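Local atomic coordinates of rieske iron-sulfur protein soxF (Sulfolobus acidocaldarius, PDB entry 1JM1), a protein that probably carries electrons in the respiratory chain through a Rieske-type [2Fe-2S] cluster, as a component of a quinol oxidase. Residues Q22-S27 and A31-A36; T40-F45 and I176-P181; V47-Q50 and Q56-E59; S91-H96 and Y191-P196; I130-L133 and G137-V140. All coordinates share one frame; numbering follows the deposited sequence. Where two conformers were deposited one is given.

Contact 1: Q22-S27 and A31-A36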
# COMPACT_ATOMS: atom_id res chain seq x y z
N GLN A 22 -15.19 -4.42 -4.99
CA GLN A 22 -16.43 -4.64 -4.23
C GLN A 22 -16.96 -6.04 -4.30
O GLN A 22 -17.44 -6.57 -3.30
CB GLN A 22 -17.49 -3.60 -4.75
CG GLN A 22 -17.19 -2.12 -4.61
N GLN A 23 -16.87 -6.66 -5.47
CA GLN A 23 -17.34 -8.05 -5.58
C GLN A 23 -16.52 -8.93 -4.70
O GLN A 23 -17.03 -9.92 -4.10
CB GLN A 23 -17.42 -8.51 -7.02
CG GLN A 23 -17.83 -10.02 -7.21
CD GLN A 23 -19.22 -10.36 -6.67
OE1 GLN A 23 -20.21 -9.63 -6.68
NE2 GLN A 23 -19.28 -11.54 -6.06
N GLN A 24 -15.19 -8.72 -4.64
CA GLN A 24 -14.38 -9.53 -3.81
C GLN A 24 -14.77 -9.36 -2.35
O GLN A 24 -14.90 -10.34 -1.55
CB GLN A 24 -12.87 -9.13 -4.02
CG GLN A 24 -12.00 -9.96 -3.05
CD GLN A 24 -10.54 -9.60 -3.27
OE1 GLN A 24 -9.91 -9.97 -4.27
NE2 GLN A 24 -9.98 -8.90 -2.30
N ILE A 25 -14.98 -8.12 -1.89
CA ILE A 25 -15.37 -7.89 -0.52
C ILE A 25 -16.71 -8.55 -0.22
O ILE A 25 -16.86 -9.24 0.78
CB ILE A 25 -15.42 -6.38 -0.23
CG1 ILE A 25 -14.02 -5.79 -0.28
CG2 ILE A 25 -16.16 -6.09 1.13
CD1 ILE A 25 -13.98 -4.26 -0.27
N LYS A 26 -17.68 -8.42 -1.12
CA LYS A 26 -18.98 -9.05 -0.89
C LYS A 26 -18.95 -10.56 -0.87
O LYS A 26 -19.62 -11.19 -0.05
CB LYS A 26 -19.91 -8.61 -2.01
CG LYS A 26 -20.23 -7.20 -1.79
N SER A 27 -18.14 -11.15 -1.72
CA SER A 27 -18.18 -12.59 -1.87
C SER A 27 -17.31 -13.29 -0.86
O SER A 27 -17.61 -14.37 -0.35
CB SER A 27 -17.92 -12.98 -3.38
OG SER A 27 -16.57 -12.63 -3.70
N ALA A 31 -10.68 -7.63 2.07
CA ALA A 31 -10.57 -6.20 1.75
C ALA A 31 -9.24 -5.79 1.25
O ALA A 31 -8.97 -4.57 1.15
CB ALA A 31 -10.90 -5.39 3.02
N VAL A 32 -8.36 -6.74 0.92
CA VAL A 32 -6.99 -6.49 0.44
C VAL A 32 -6.89 -7.06 -0.96
O VAL A 32 -7.37 -8.16 -1.24
CB VAL A 32 -5.98 -7.24 1.40
CG1 VAL A 32 -4.61 -7.16 0.97
CG2 VAL A 32 -6.15 -6.62 2.83
N TYR A 33 -6.21 -6.32 -1.88
CA TYR A 33 -6.13 -6.69 -3.27
C TYR A 33 -4.72 -6.44 -3.74
O TYR A 33 -4.27 -5.28 -3.84
CB TYR A 33 -7.14 -5.91 -4.09
CG TYR A 33 -7.39 -6.32 -5.47
CD1 TYR A 33 -8.45 -7.16 -5.80
CD2 TYR A 33 -6.54 -5.92 -6.52
CE1 TYR A 33 -8.69 -7.56 -7.10
CE2 TYR A 33 -6.82 -6.32 -7.83
CZ TYR A 33 -7.88 -7.14 -8.07
OH TYR A 33 -8.22 -7.50 -9.39
N PHE A 34 -3.96 -7.49 -4.05
CA PHE A 34 -2.55 -7.38 -4.38
C PHE A 34 -2.34 -7.04 -5.83
O PHE A 34 -3.14 -7.45 -6.70
CB PHE A 34 -1.79 -8.67 -4.04
CG PHE A 34 -1.68 -8.88 -2.53
CD1 PHE A 34 -2.64 -9.63 -1.88
CD2 PHE A 34 -0.64 -8.32 -1.83
CE1 PHE A 34 -2.51 -9.81 -0.51
CE2 PHE A 34 -0.52 -8.50 -0.45
CZ PHE A 34 -1.45 -9.25 0.21
N PHE A 35 -1.25 -6.33 -6.09
CA PHE A 35 -0.82 -5.97 -7.44
C PHE A 35 0.68 -5.67 -7.38
O PHE A 35 1.27 -5.74 -6.28
CB PHE A 35 -1.64 -4.77 -7.99
CG PHE A 35 -1.48 -3.49 -7.25
CD1 PHE A 35 -0.68 -2.46 -7.73
CD2 PHE A 35 -2.16 -3.25 -6.06
CE1 PHE A 35 -0.60 -1.24 -7.10
CE2 PHE A 35 -2.07 -2.02 -5.41
CZ PHE A 35 -1.30 -1.02 -5.92
N ALA A 36 1.29 -5.37 -8.49
CA ALA A 36 2.69 -4.94 -8.54
C ALA A 36 2.75 -3.58 -9.20
O ALA A 36 2.01 -3.32 -10.16
CB ALA A 36 3.55 -5.90 -9.33

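Contact 2: T40-F45 and I176-P181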
# COMPACT_ATOMS: atom_id res chain seq x y z
N THR A 40 6.97 -4.94 -12.27
CA THR A 40 6.31 -6.24 -12.01
C THR A 40 6.77 -6.87 -10.82
O THR A 40 6.05 -7.70 -10.20
CB THR A 40 6.40 -7.21 -13.22
OG1 THR A 40 7.75 -7.47 -13.27
CG2 THR A 40 5.83 -6.51 -14.41
N ASP A 41 7.98 -6.70 -10.31
CA ASP A 41 8.49 -7.38 -9.09
C ASP A 41 8.39 -6.62 -7.77
O ASP A 41 9.04 -6.96 -6.76
CB ASP A 41 10.07 -7.55 -9.42
CG ASP A 41 10.95 -6.28 -9.58
OD1 ASP A 41 10.86 -5.02 -9.46
OD2 ASP A 41 12.25 -6.23 -9.98
N GLU A 42 7.56 -5.60 -7.74
CA GLU A 42 7.38 -4.70 -6.59
C GLU A 42 5.96 -4.87 -6.06
O GLU A 42 5.02 -4.23 -6.54
CB GLU A 42 7.64 -3.26 -6.99
CG GLU A 42 9.10 -2.98 -7.34
CD GLU A 42 9.29 -1.65 -8.00
OE1 GLU A 42 8.43 -1.13 -8.70
OE2 GLU A 42 10.43 -1.05 -7.76
N PRO A 43 5.76 -5.74 -5.09
CA PRO A 43 4.41 -6.03 -4.65
C PRO A 43 3.81 -4.91 -3.82
O PRO A 43 4.52 -4.29 -3.02
CB PRO A 43 4.58 -7.33 -3.83
CG PRO A 43 5.93 -7.16 -3.24
CD PRO A 43 6.77 -6.52 -4.35
N CYS A 44 2.52 -4.70 -4.00
CA CYS A 44 1.71 -3.69 -3.35
C CYS A 44 0.38 -4.27 -3.00
O CYS A 44 -0.01 -5.33 -3.51
CB CYS A 44 1.50 -2.49 -4.30
SG CYS A 44 3.01 -1.65 -4.82
N PHE A 45 -0.42 -3.57 -2.19
CA PHE A 45 -1.82 -3.96 -2.01
C PHE A 45 -2.69 -2.74 -1.92
O PHE A 45 -2.34 -1.74 -1.29
CB PHE A 45 -1.99 -4.88 -0.79
CG PHE A 45 -1.64 -4.28 0.54
CD1 PHE A 45 -2.60 -3.70 1.33
CD2 PHE A 45 -0.33 -4.25 0.98
CE1 PHE A 45 -2.27 -3.10 2.51
CE2 PHE A 45 0.01 -3.62 2.17
CZ PHE A 45 -0.95 -3.06 2.95
N ILE A 176 19.98 -2.11 -4.81
CA ILE A 176 20.07 -0.85 -5.46
C ILE A 176 19.52 0.21 -4.49
O ILE A 176 18.38 0.09 -4.03
CB ILE A 176 19.25 -0.77 -6.76
CG1 ILE A 176 19.68 -1.87 -7.73
CG2 ILE A 176 19.31 0.60 -7.41
CD1 ILE A 176 21.07 -1.65 -8.26
N PRO A 177 20.23 1.27 -4.16
CA PRO A 177 19.69 2.31 -3.30
C PRO A 177 18.51 2.99 -4.00
O PRO A 177 18.56 3.34 -5.17
CB PRO A 177 20.83 3.28 -3.14
CG PRO A 177 21.98 2.63 -3.70
CD PRO A 177 21.67 1.54 -4.57
N ARG A 178 17.46 3.23 -3.22
CA ARG A 178 16.33 4.01 -3.67
C ARG A 178 16.19 5.19 -2.73
O ARG A 178 15.86 5.02 -1.57
CB ARG A 178 15.05 3.15 -3.70
CG ARG A 178 15.14 1.85 -4.49
CD ARG A 178 13.82 1.10 -4.38
NE ARG A 178 13.85 -0.28 -4.86
CZ ARG A 178 13.66 -0.74 -6.08
NH1 ARG A 178 13.49 0.13 -7.09
NH2 ARG A 178 13.64 -2.03 -6.29
N THR A 179 16.47 6.38 -3.22
CA THR A 179 16.51 7.57 -2.35
C THR A 179 15.45 8.60 -2.74
O THR A 179 15.37 9.64 -2.10
CB THR A 179 17.90 8.23 -2.34
OG1 THR A 179 18.21 8.65 -3.61
CG2 THR A 179 18.94 7.18 -1.91
N THR A 180 14.67 8.37 -3.71
CA THR A 180 13.54 9.24 -4.15
C THR A 180 12.42 8.31 -4.51
O THR A 180 12.65 7.14 -4.84
CB THR A 180 13.89 10.09 -5.39
OG1 THR A 180 14.01 9.18 -6.50
CG2 THR A 180 15.14 10.89 -5.22
N PRO A 181 11.17 8.80 -4.55
CA PRO A 181 10.09 7.92 -5.02
C PRO A 181 10.37 7.32 -6.40
O PRO A 181 10.12 6.15 -6.63
CB PRO A 181 8.89 8.87 -5.01
CG PRO A 181 9.22 9.87 -3.91
CD PRO A 181 10.69 10.11 -4.09
O HOH W 1 13.08 -3.19 -8.85

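Contact 3: V47-Q50 and Q56-E59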
# COMPACT_ATOMS: atom_id res chain seq x y z
N VAL A 47 -6.24 -1.59 -0.16
CA VAL A 47 -7.05 -1.95 1.01
C VAL A 47 -8.20 -0.98 1.11
O VAL A 47 -8.02 0.24 0.99
CB VAL A 47 -6.23 -2.00 2.29
CG1 VAL A 47 -5.51 -0.69 2.62
CG2 VAL A 47 -7.08 -2.49 3.48
N ASP A 48 -9.41 -1.52 1.31
CA ASP A 48 -10.57 -0.71 1.64
C ASP A 48 -10.59 -0.59 3.13
O ASP A 48 -10.93 -1.54 3.86
CB ASP A 48 -11.85 -1.27 1.08
CG ASP A 48 -13.04 -0.36 1.38
OD1 ASP A 48 -13.10 0.28 2.41
OD2 ASP A 48 -14.03 -0.43 0.59
N LEU A 49 -10.16 0.59 3.66
CA LEU A 49 -10.02 0.74 5.09
C LEU A 49 -11.35 0.74 5.81
O LEU A 49 -11.36 0.39 7.02
CB LEU A 49 -9.19 1.93 5.47
CG LEU A 49 -7.68 1.84 5.18
CD1 LEU A 49 -6.95 3.11 5.58
CD2 LEU A 49 -7.01 0.68 5.92
N GLN A 50 -12.44 1.08 5.17
CA GLN A 50 -13.76 0.99 5.82
C GLN A 50 -14.21 -0.45 5.91
O GLN A 50 -14.72 -0.87 6.95
CB GLN A 50 -14.75 1.90 5.05
CG GLN A 50 -16.17 1.81 5.65
CD GLN A 50 -17.08 2.86 4.98
OE1 GLN A 50 -17.73 3.50 5.75
NE2 GLN A 50 -17.20 2.87 3.71
N GLN A 56 -15.26 4.95 8.69
CA GLN A 56 -15.24 5.67 7.40
C GLN A 56 -13.97 6.43 7.25
O GLN A 56 -13.95 7.68 7.40
CB GLN A 56 -16.48 6.59 7.39
CG GLN A 56 -16.82 7.12 5.99
CD GLN A 56 -17.91 8.15 5.81
OE1 GLN A 56 -18.67 8.11 4.83
NE2 GLN A 56 -18.08 9.06 6.78
N ILE A 57 -12.90 5.85 6.94
CA ILE A 57 -11.58 6.46 6.76
C ILE A 57 -11.45 6.89 5.32
O ILE A 57 -11.38 6.03 4.41
CB ILE A 57 -10.46 5.51 7.22
CG1 ILE A 57 -10.61 5.14 8.73
CG2 ILE A 57 -9.11 6.13 6.95
CD1 ILE A 57 -9.91 3.81 8.98
N THR A 58 -11.40 8.19 5.09
CA THR A 58 -11.41 8.75 3.74
C THR A 58 -10.16 9.57 3.44
O THR A 58 -9.99 9.99 2.29
CB THR A 58 -12.64 9.59 3.43
OG1 THR A 58 -12.70 10.68 4.32
CG2 THR A 58 -13.94 8.77 3.60
N GLU A 59 -9.28 9.81 4.40
CA GLU A 59 -8.08 10.62 4.17
C GLU A 59 -7.09 10.25 5.28
O GLU A 59 -7.49 10.14 6.44
CB GLU A 59 -8.46 12.09 4.21
CG GLU A 59 -7.32 13.03 3.88
CD GLU A 59 -7.80 14.48 3.80
OE1 GLU A 59 -8.90 14.85 4.27
OE2 GLU A 59 -7.09 15.30 3.19
O HOH W 2 -17.87 5.76 2.89

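Contact 4: S91-H96 and Y191-P196. With FES (Fe2/s2 (inorganic) cluster), chain C.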
# COMPACT_ATOMS: atom_id res chain seq x y z
N SER A 91 2.95 -0.15 -0.35
CA SER A 91 3.94 -1.17 -0.63
C SER A 91 3.73 -2.38 0.29
O SER A 91 3.38 -2.25 1.45
CB SER A 91 5.33 -0.59 -0.38
OG SER A 91 6.35 -1.56 -0.59
N ASP A 92 4.01 -3.57 -0.28
CA ASP A 92 3.98 -4.81 0.47
C ASP A 92 5.37 -5.26 0.93
O ASP A 92 5.50 -6.42 1.34
CB ASP A 92 3.29 -5.91 -0.31
CG ASP A 92 2.94 -7.12 0.48
OD1 ASP A 92 2.50 -6.90 1.67
OD2 ASP A 92 3.02 -8.26 -0.01
N VAL A 93 6.37 -4.39 0.88
CA VAL A 93 7.74 -4.71 1.29
C VAL A 93 8.09 -3.89 2.52
O VAL A 93 8.08 -2.65 2.50
CB VAL A 93 8.73 -4.52 0.15
CG1 VAL A 93 10.15 -4.89 0.64
CG2 VAL A 93 8.37 -5.30 -1.10
N CYS A 94 8.39 -4.59 3.63
CA CYS A 94 8.80 -3.93 4.84
C CYS A 94 10.05 -3.11 4.65
O CYS A 94 11.02 -3.55 4.02
CB CYS A 94 9.06 -5.04 5.89
SG CYS A 94 9.36 -4.38 7.55
N VAL A 95 10.04 -1.88 5.20
CA VAL A 95 11.17 -0.96 5.05
C VAL A 95 12.19 -1.11 6.18
O VAL A 95 13.16 -0.35 6.23
CB VAL A 95 10.72 0.48 4.85
CG1 VAL A 95 10.05 0.63 3.46
CG2 VAL A 95 9.79 1.00 5.92
N HIS A 96 12.04 -2.10 7.06
CA HIS A 96 13.11 -2.47 7.99
C HIS A 96 14.15 -3.30 7.24
O HIS A 96 15.24 -2.81 6.96
CB HIS A 96 12.54 -3.22 9.17
CG HIS A 96 13.63 -3.72 10.10
ND1 HIS A 96 13.72 -5.05 10.44
CD2 HIS A 96 14.67 -3.02 10.63
CE1 HIS A 96 14.79 -5.14 11.19
NE2 HIS A 96 15.39 -3.97 11.34
N TYR A 191 14.70 -7.83 -5.95
CA TYR A 191 13.26 -7.82 -5.78
C TYR A 191 12.70 -9.04 -6.49
O TYR A 191 12.31 -9.00 -7.67
CB TYR A 191 12.65 -6.52 -6.31
CG TYR A 191 12.49 -5.46 -5.24
CD1 TYR A 191 13.54 -4.97 -4.48
CD2 TYR A 191 11.21 -4.95 -4.96
CE1 TYR A 191 13.33 -3.99 -3.50
CE2 TYR A 191 10.99 -4.01 -3.99
CZ TYR A 191 12.06 -3.53 -3.25
OH TYR A 191 11.78 -2.58 -2.31
N SER A 192 12.57 -10.16 -5.85
CA SER A 192 12.07 -11.35 -6.56
C SER A 192 10.72 -11.72 -6.03
O SER A 192 10.20 -12.79 -6.31
CB SER A 192 13.21 -12.51 -6.49
OG SER A 192 13.20 -12.80 -5.16
N TYR A 193 9.96 -10.98 -5.21
CA TYR A 193 8.71 -11.16 -4.51
C TYR A 193 7.59 -11.50 -5.52
O TYR A 193 7.52 -10.85 -6.63
CB TYR A 193 8.27 -9.87 -3.81
CG TYR A 193 9.31 -9.27 -2.90
CD1 TYR A 193 10.10 -8.23 -3.34
CD2 TYR A 193 9.50 -9.74 -1.63
CE1 TYR A 193 11.05 -7.66 -2.51
CE2 TYR A 193 10.46 -9.17 -0.76
CZ TYR A 193 11.23 -8.15 -1.21
OH TYR A 193 12.21 -7.55 -0.46
N SER A 194 6.86 -12.43 -5.12
CA SER A 194 5.56 -12.72 -5.83
C SER A 194 4.35 -11.89 -5.29
O SER A 194 4.30 -11.37 -4.26
CB SER A 194 5.22 -14.18 -5.86
OG SER A 194 5.50 -14.70 -4.59
N VAL A 195 3.34 -11.89 -6.06
CA VAL A 195 2.10 -11.16 -5.92
C VAL A 195 1.07 -12.24 -5.62
O VAL A 195 0.80 -13.12 -6.45
CB VAL A 195 1.68 -10.37 -7.17
CG1 VAL A 195 0.34 -9.68 -6.98
CG2 VAL A 195 2.77 -9.29 -7.50
N PRO A 196 0.48 -12.22 -4.42
CA PRO A 196 -0.60 -13.21 -4.10
C PRO A 196 -1.79 -13.15 -5.03
O PRO A 196 -2.09 -12.04 -5.55
CB PRO A 196 -1.05 -12.77 -2.69
CG PRO A 196 0.25 -12.14 -2.18
CD PRO A 196 0.87 -11.35 -3.32
FE1 FES C . 9.93 -6.36 8.68
FE2 FES C . 12.32 -6.54 9.96
S1 FES C . 10.34 -5.96 10.87
S2 FES C . 11.90 -7.04 7.80

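Contact 5: I130-L133 and G137-V140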
# COMPACT_ATOMS: atom_id res chain seq x y z
N ILE A 130 5.44 -2.61 13.16
CA ILE A 130 3.99 -2.41 13.00
C ILE A 130 3.76 -1.06 12.37
O ILE A 130 4.17 -0.04 12.91
CB ILE A 130 3.22 -2.56 14.31
CG1 ILE A 130 3.52 -3.94 14.98
CG2 ILE A 130 1.73 -2.38 14.07
CD1 ILE A 130 2.79 -4.16 16.30
N TYR A 131 3.04 -1.08 11.25
CA TYR A 131 2.68 0.12 10.48
C TYR A 131 1.22 0.42 10.67
O TYR A 131 0.36 -0.44 10.45
CB TYR A 131 2.98 -0.11 9.02
CG TYR A 131 4.41 -0.50 8.70
CD1 TYR A 131 4.75 -1.83 8.45
CD2 TYR A 131 5.41 0.46 8.66
CE1 TYR A 131 6.05 -2.16 8.16
CE2 TYR A 131 6.72 0.13 8.33
CZ TYR A 131 7.02 -1.19 8.07
OH TYR A 131 8.31 -1.49 7.70
N ALA A 132 0.91 1.67 11.07
CA ALA A 132 -0.46 2.09 11.32
C ALA A 132 -1.01 2.66 10.02
O ALA A 132 -0.80 3.83 9.67
CB ALA A 132 -0.48 3.11 12.43
N LEU A 133 -1.70 1.81 9.23
CA LEU A 133 -2.14 2.21 7.89
C LEU A 133 -3.07 3.41 7.92
O LEU A 133 -2.99 4.28 7.05
CB LEU A 133 -2.80 1.04 7.18
CG LEU A 133 -1.96 -0.23 7.06
CD1 LEU A 133 -2.71 -1.24 6.18
CD2 LEU A 133 -0.56 0.03 6.49
N GLY A 137 0.73 4.90 7.50
CA GLY A 137 1.80 3.92 7.46
C GLY A 137 2.91 4.13 8.45
O GLY A 137 3.93 3.46 8.38
N VAL A 138 2.73 5.08 9.40
CA VAL A 138 3.76 5.38 10.38
C VAL A 138 4.01 4.15 11.27
O VAL A 138 3.16 3.32 11.50
CB VAL A 138 3.41 6.61 11.19
CG1 VAL A 138 3.32 7.85 10.31
CG2 VAL A 138 2.16 6.45 12.00
N VAL A 139 5.26 4.11 11.76
CA VAL A 139 5.69 2.98 12.59
C VAL A 139 5.25 3.20 14.02
O VAL A 139 5.62 4.23 14.63
CB VAL A 139 7.23 2.81 12.49
CG1 VAL A 139 7.68 1.63 13.39
CG2 VAL A 139 7.63 2.62 11.04
N VAL A 140 4.52 2.27 14.59
CA VAL A 140 4.04 2.33 15.97
C VAL A 140 4.70 1.31 16.86
O VAL A 140 4.47 1.35 18.07
CB VAL A 140 2.50 2.31 16.04
CG1 VAL A 140 1.88 3.58 15.39
CG2 VAL A 140 1.90 1.07 15.41

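Contact 1: Q22-S27 and A31-A36
Ile25 and Ala31 are the residues whose CA atoms come nearest, 5.6 Å apart. Residues 22-27 are a stretch of helix 18-28. After a short turn the chain resumes at Ala31 and enters strand 32-36. The strand then runs off from the helix, and the contact is confined to its beginning.

Gln24 carries the polar part. Its CG is anti to the backbone N (chi1 176°) and the chain stays extended beyond it, which sends the amide across to the strand. There NE2 donates to Val32 O at 2.9 Å. The bond is bent, with an N-H...O angle of 143°. The donor stands above the carbonyl plane of Val32, while that oxygen lies close to the plane of the Gln24 amide. NE2 has a second acceptor in Cys30 O, so one amide nitrogen ties the helix both to the turn and to the strand. The other branch of the amide, OE1, approaches the Tyr33 ring obliquely, 3.5 Å from CD1. The amide and ring planes are 26° apart.

Ile25 supplies the apolar part. Its CG1 packs 4.0 Å from Ala31 CA. The same side chain also reaches Ala51 of helix 49-53 and Asp48.

Within the helix, Ser27 OG and Ser27 N both donate to Gln23 O, from opposite faces of its carbonyl plane. The Cys30-Cys201 disulfide ties the turn to the C-terminal end of the chain. The whole is a helix-turn-strand unit, with the helix fastened to the start of an edge strand of the antiparallel sheet 32-36, 43-48 and 87-91.

Contact 2: T40-F45 and I176-P181
One face of the Arg178 guanidinium is met by Glu42 OE2, which is 3.3 Å from NH1. OE2 is also 3.7 Å from Arg178 CZ, so it rests over the group and not beside one nitrogen alone. The carboxylate and guanidinium planes are 59° apart. This is a salt bridge of charges only, because no N-H points at the oxygen.

The edge of the guanidinium is used differently. Water 1 lies there in the plane and accepts from Arg178 NH2 at 2.9 Å. The same water is 2.9 Å from Asp41 OD1, to which it donates. It thus links Arg178 to a second acidic side chain, whose OD1 is 5.2 Å from NH2. The guanidinium also makes a cation-pi contact with the Tyr191 ring.

The two side chains come from opposite directions. Arg178 is extended from CG to NE (chi2 178°), and this length spans the gap between backbones whose nearest CA atoms, those of Glu42 and Arg178, are 12.8 Å apart. Glu42 OE1, the other carboxylate oxygen, accepts from Leu39 N. Arg178 NH1 itself donates to Asp183 O and Leu186 O. A buried arginine so surrounded probably keeps its charge.

The bridge pins the long loop between strands 161-167 and 202-203 to the turn that leads into strand 43-48. That strand continues between strands 32-36 and 87-91 as the middle member of their sheet.

Contact 3: V47-Q50 and Q56-E59
Gln56 opens the second segment beside Gln50, and their CA atoms, 5.2 Å apart, are the nearest pair. The two glutamine side chains run side by side and point the same way, with their amide planes 28° apart. Gln50 is extended (chi1 178°), which carries OE1 to 3.7 Å from both CA and CB of Gln56. No direct hydrogen bond joins the amides. Water 2 lies between them instead. It donates to Gln56 OE1 at 3.2 Å and accepts a weak bond from Gln50 NE2. Gln56 was deposited in two conformers, so the water link describes one of them.

Ile57 follows and turns its side chain to Leu49. Its CG2 meets Leu49 CD1 at 4.0 Å, and its CD1 meets Leu49 CB at the same distance. The two side chains cross at a slant. Ile57 also has two conformers. Both residues reach Lys134, and Leu49 also touches Phe88 of strand 87-91 and Ala120.

In the first segment, Asp48 is the N-cap of helix 49-53. OD1 accepts weakly from Gln50 N and is also bonded by Ala51 N and Thr86 OG1, which fixes the start of the helix.

The chemistry is thus divided. Leu49 and Ile57 make an apolar contact. The outer glutamine pair has no direct bond and is linked through a weakly held water, so it probably restrains the two side chains little.

Contact 4: S91-H96 and Y191-P196
Val93 meets Tyr193 and Tyr191 through its two methyl groups, and these apolar contacts carry the join. CG2 sits over one face of the Tyr193 ring, 4.0 Å from its centroid and 17° off the normal. This CH-pi contact describes one of the two deposited conformers of Tyr193. CG2 also lies 4.1 Å from Tyr191 CE2. CG1 is anti to the backbone N (chi1 -179°) and touches Tyr193 OH at 3.5 Å. With an alanine in place of Val93, the Tyr193 face would probably lose its CH-pi partner, and a gap would open against both rings.

The hydrogen bonds stay within segments or lead outward. Val93 N donates to Ser91 OG, an ST turn. His96 N donates to Cys94 SG, a long bond of 3.6 Å. Tyr193 OH is bonded with Gly98 O, and Tyr191 OH with Phe172 O.

Metal bonds come last. Cys94 SG, with Cys124, binds the FE1 iron. His96 ND1 binds the FE2 iron at 2.1 Å, together with His127: the Rieske cluster site.

The cluster-binding loop leaves strand 87-91 here, and the long loop before strand 202-203 lies across it. Pro43 of strand 43-48 touches both Val93 and Tyr193.

Contact 5: I130-L133 and G137-V140
Three backbone hydrogen bonds join Ile130-Leu133 to Gly137-Val140 in a beta hairpin of the Rieske domain. Ala132 N donates to Val138 O at 2.8 Å, nearly straight at 172°. Val140 N donates to Ile130 O at 2.9 Å. Gly137 N closes the turn on Ala132 O, reaching it from above the carbonyl plane. Gly137 has phi 85°, where a side chain would jam against the preceding carbonyl.

Tyr131 and Val139 form an antiparallel non-hydrogen-bonded pair. Their side chains lie side by side, with Tyr131 CE2 3.8 Å from Val139 CG2. Gly137 O comes to the edge of the Tyr131 ring, 3.4 Å from CD2. Tyr131 CG is anti to the carbonyl carbon (chi1 -56°), which swings the ring alongside Val139. The hydroxyl accepts from Val95 N beside the cluster ligand Cys94. A phenylalanine in place of Tyr131 would probably keep the ring packing but leave Val95 N without this acceptor.

Ala132 has its CB on the other face, 3.8 Å from Val140 CG1. Strand 121-123 flanks Ile130 and Ala132 through Asp121. At the open end of the hairpin, away from the turn, Ile130 and Val140 cross at about a right angle, with their CG2 methyls 3.7 Å apart.

Contacts 1, 2 and 4 are buried, whereas contacts 3 and 5 are only partly so. Contacts 1 to 4 reach the antiparallel sheet of strands 32-36, 43-48 and 87-91, contact 4 at the end of strand 87-91; contacts 2 and 3 use successive parts of strand 43-48. Contact 5 belongs to the six-stranded sheet and meets the first through Phe45 and Leu133. Chemistry follows place. Contact 1 rests on a buried amide, contact 2 on charges, contact 3 on apolar chains with a water at its exposed side, contact 4 on methyls against aromatic rings, and contact 5 on strand pairing. Contacts 4 and 5 meet beside the iron-sulfur cluster; Arg178 with Tyr191 joins contacts 2 and 4.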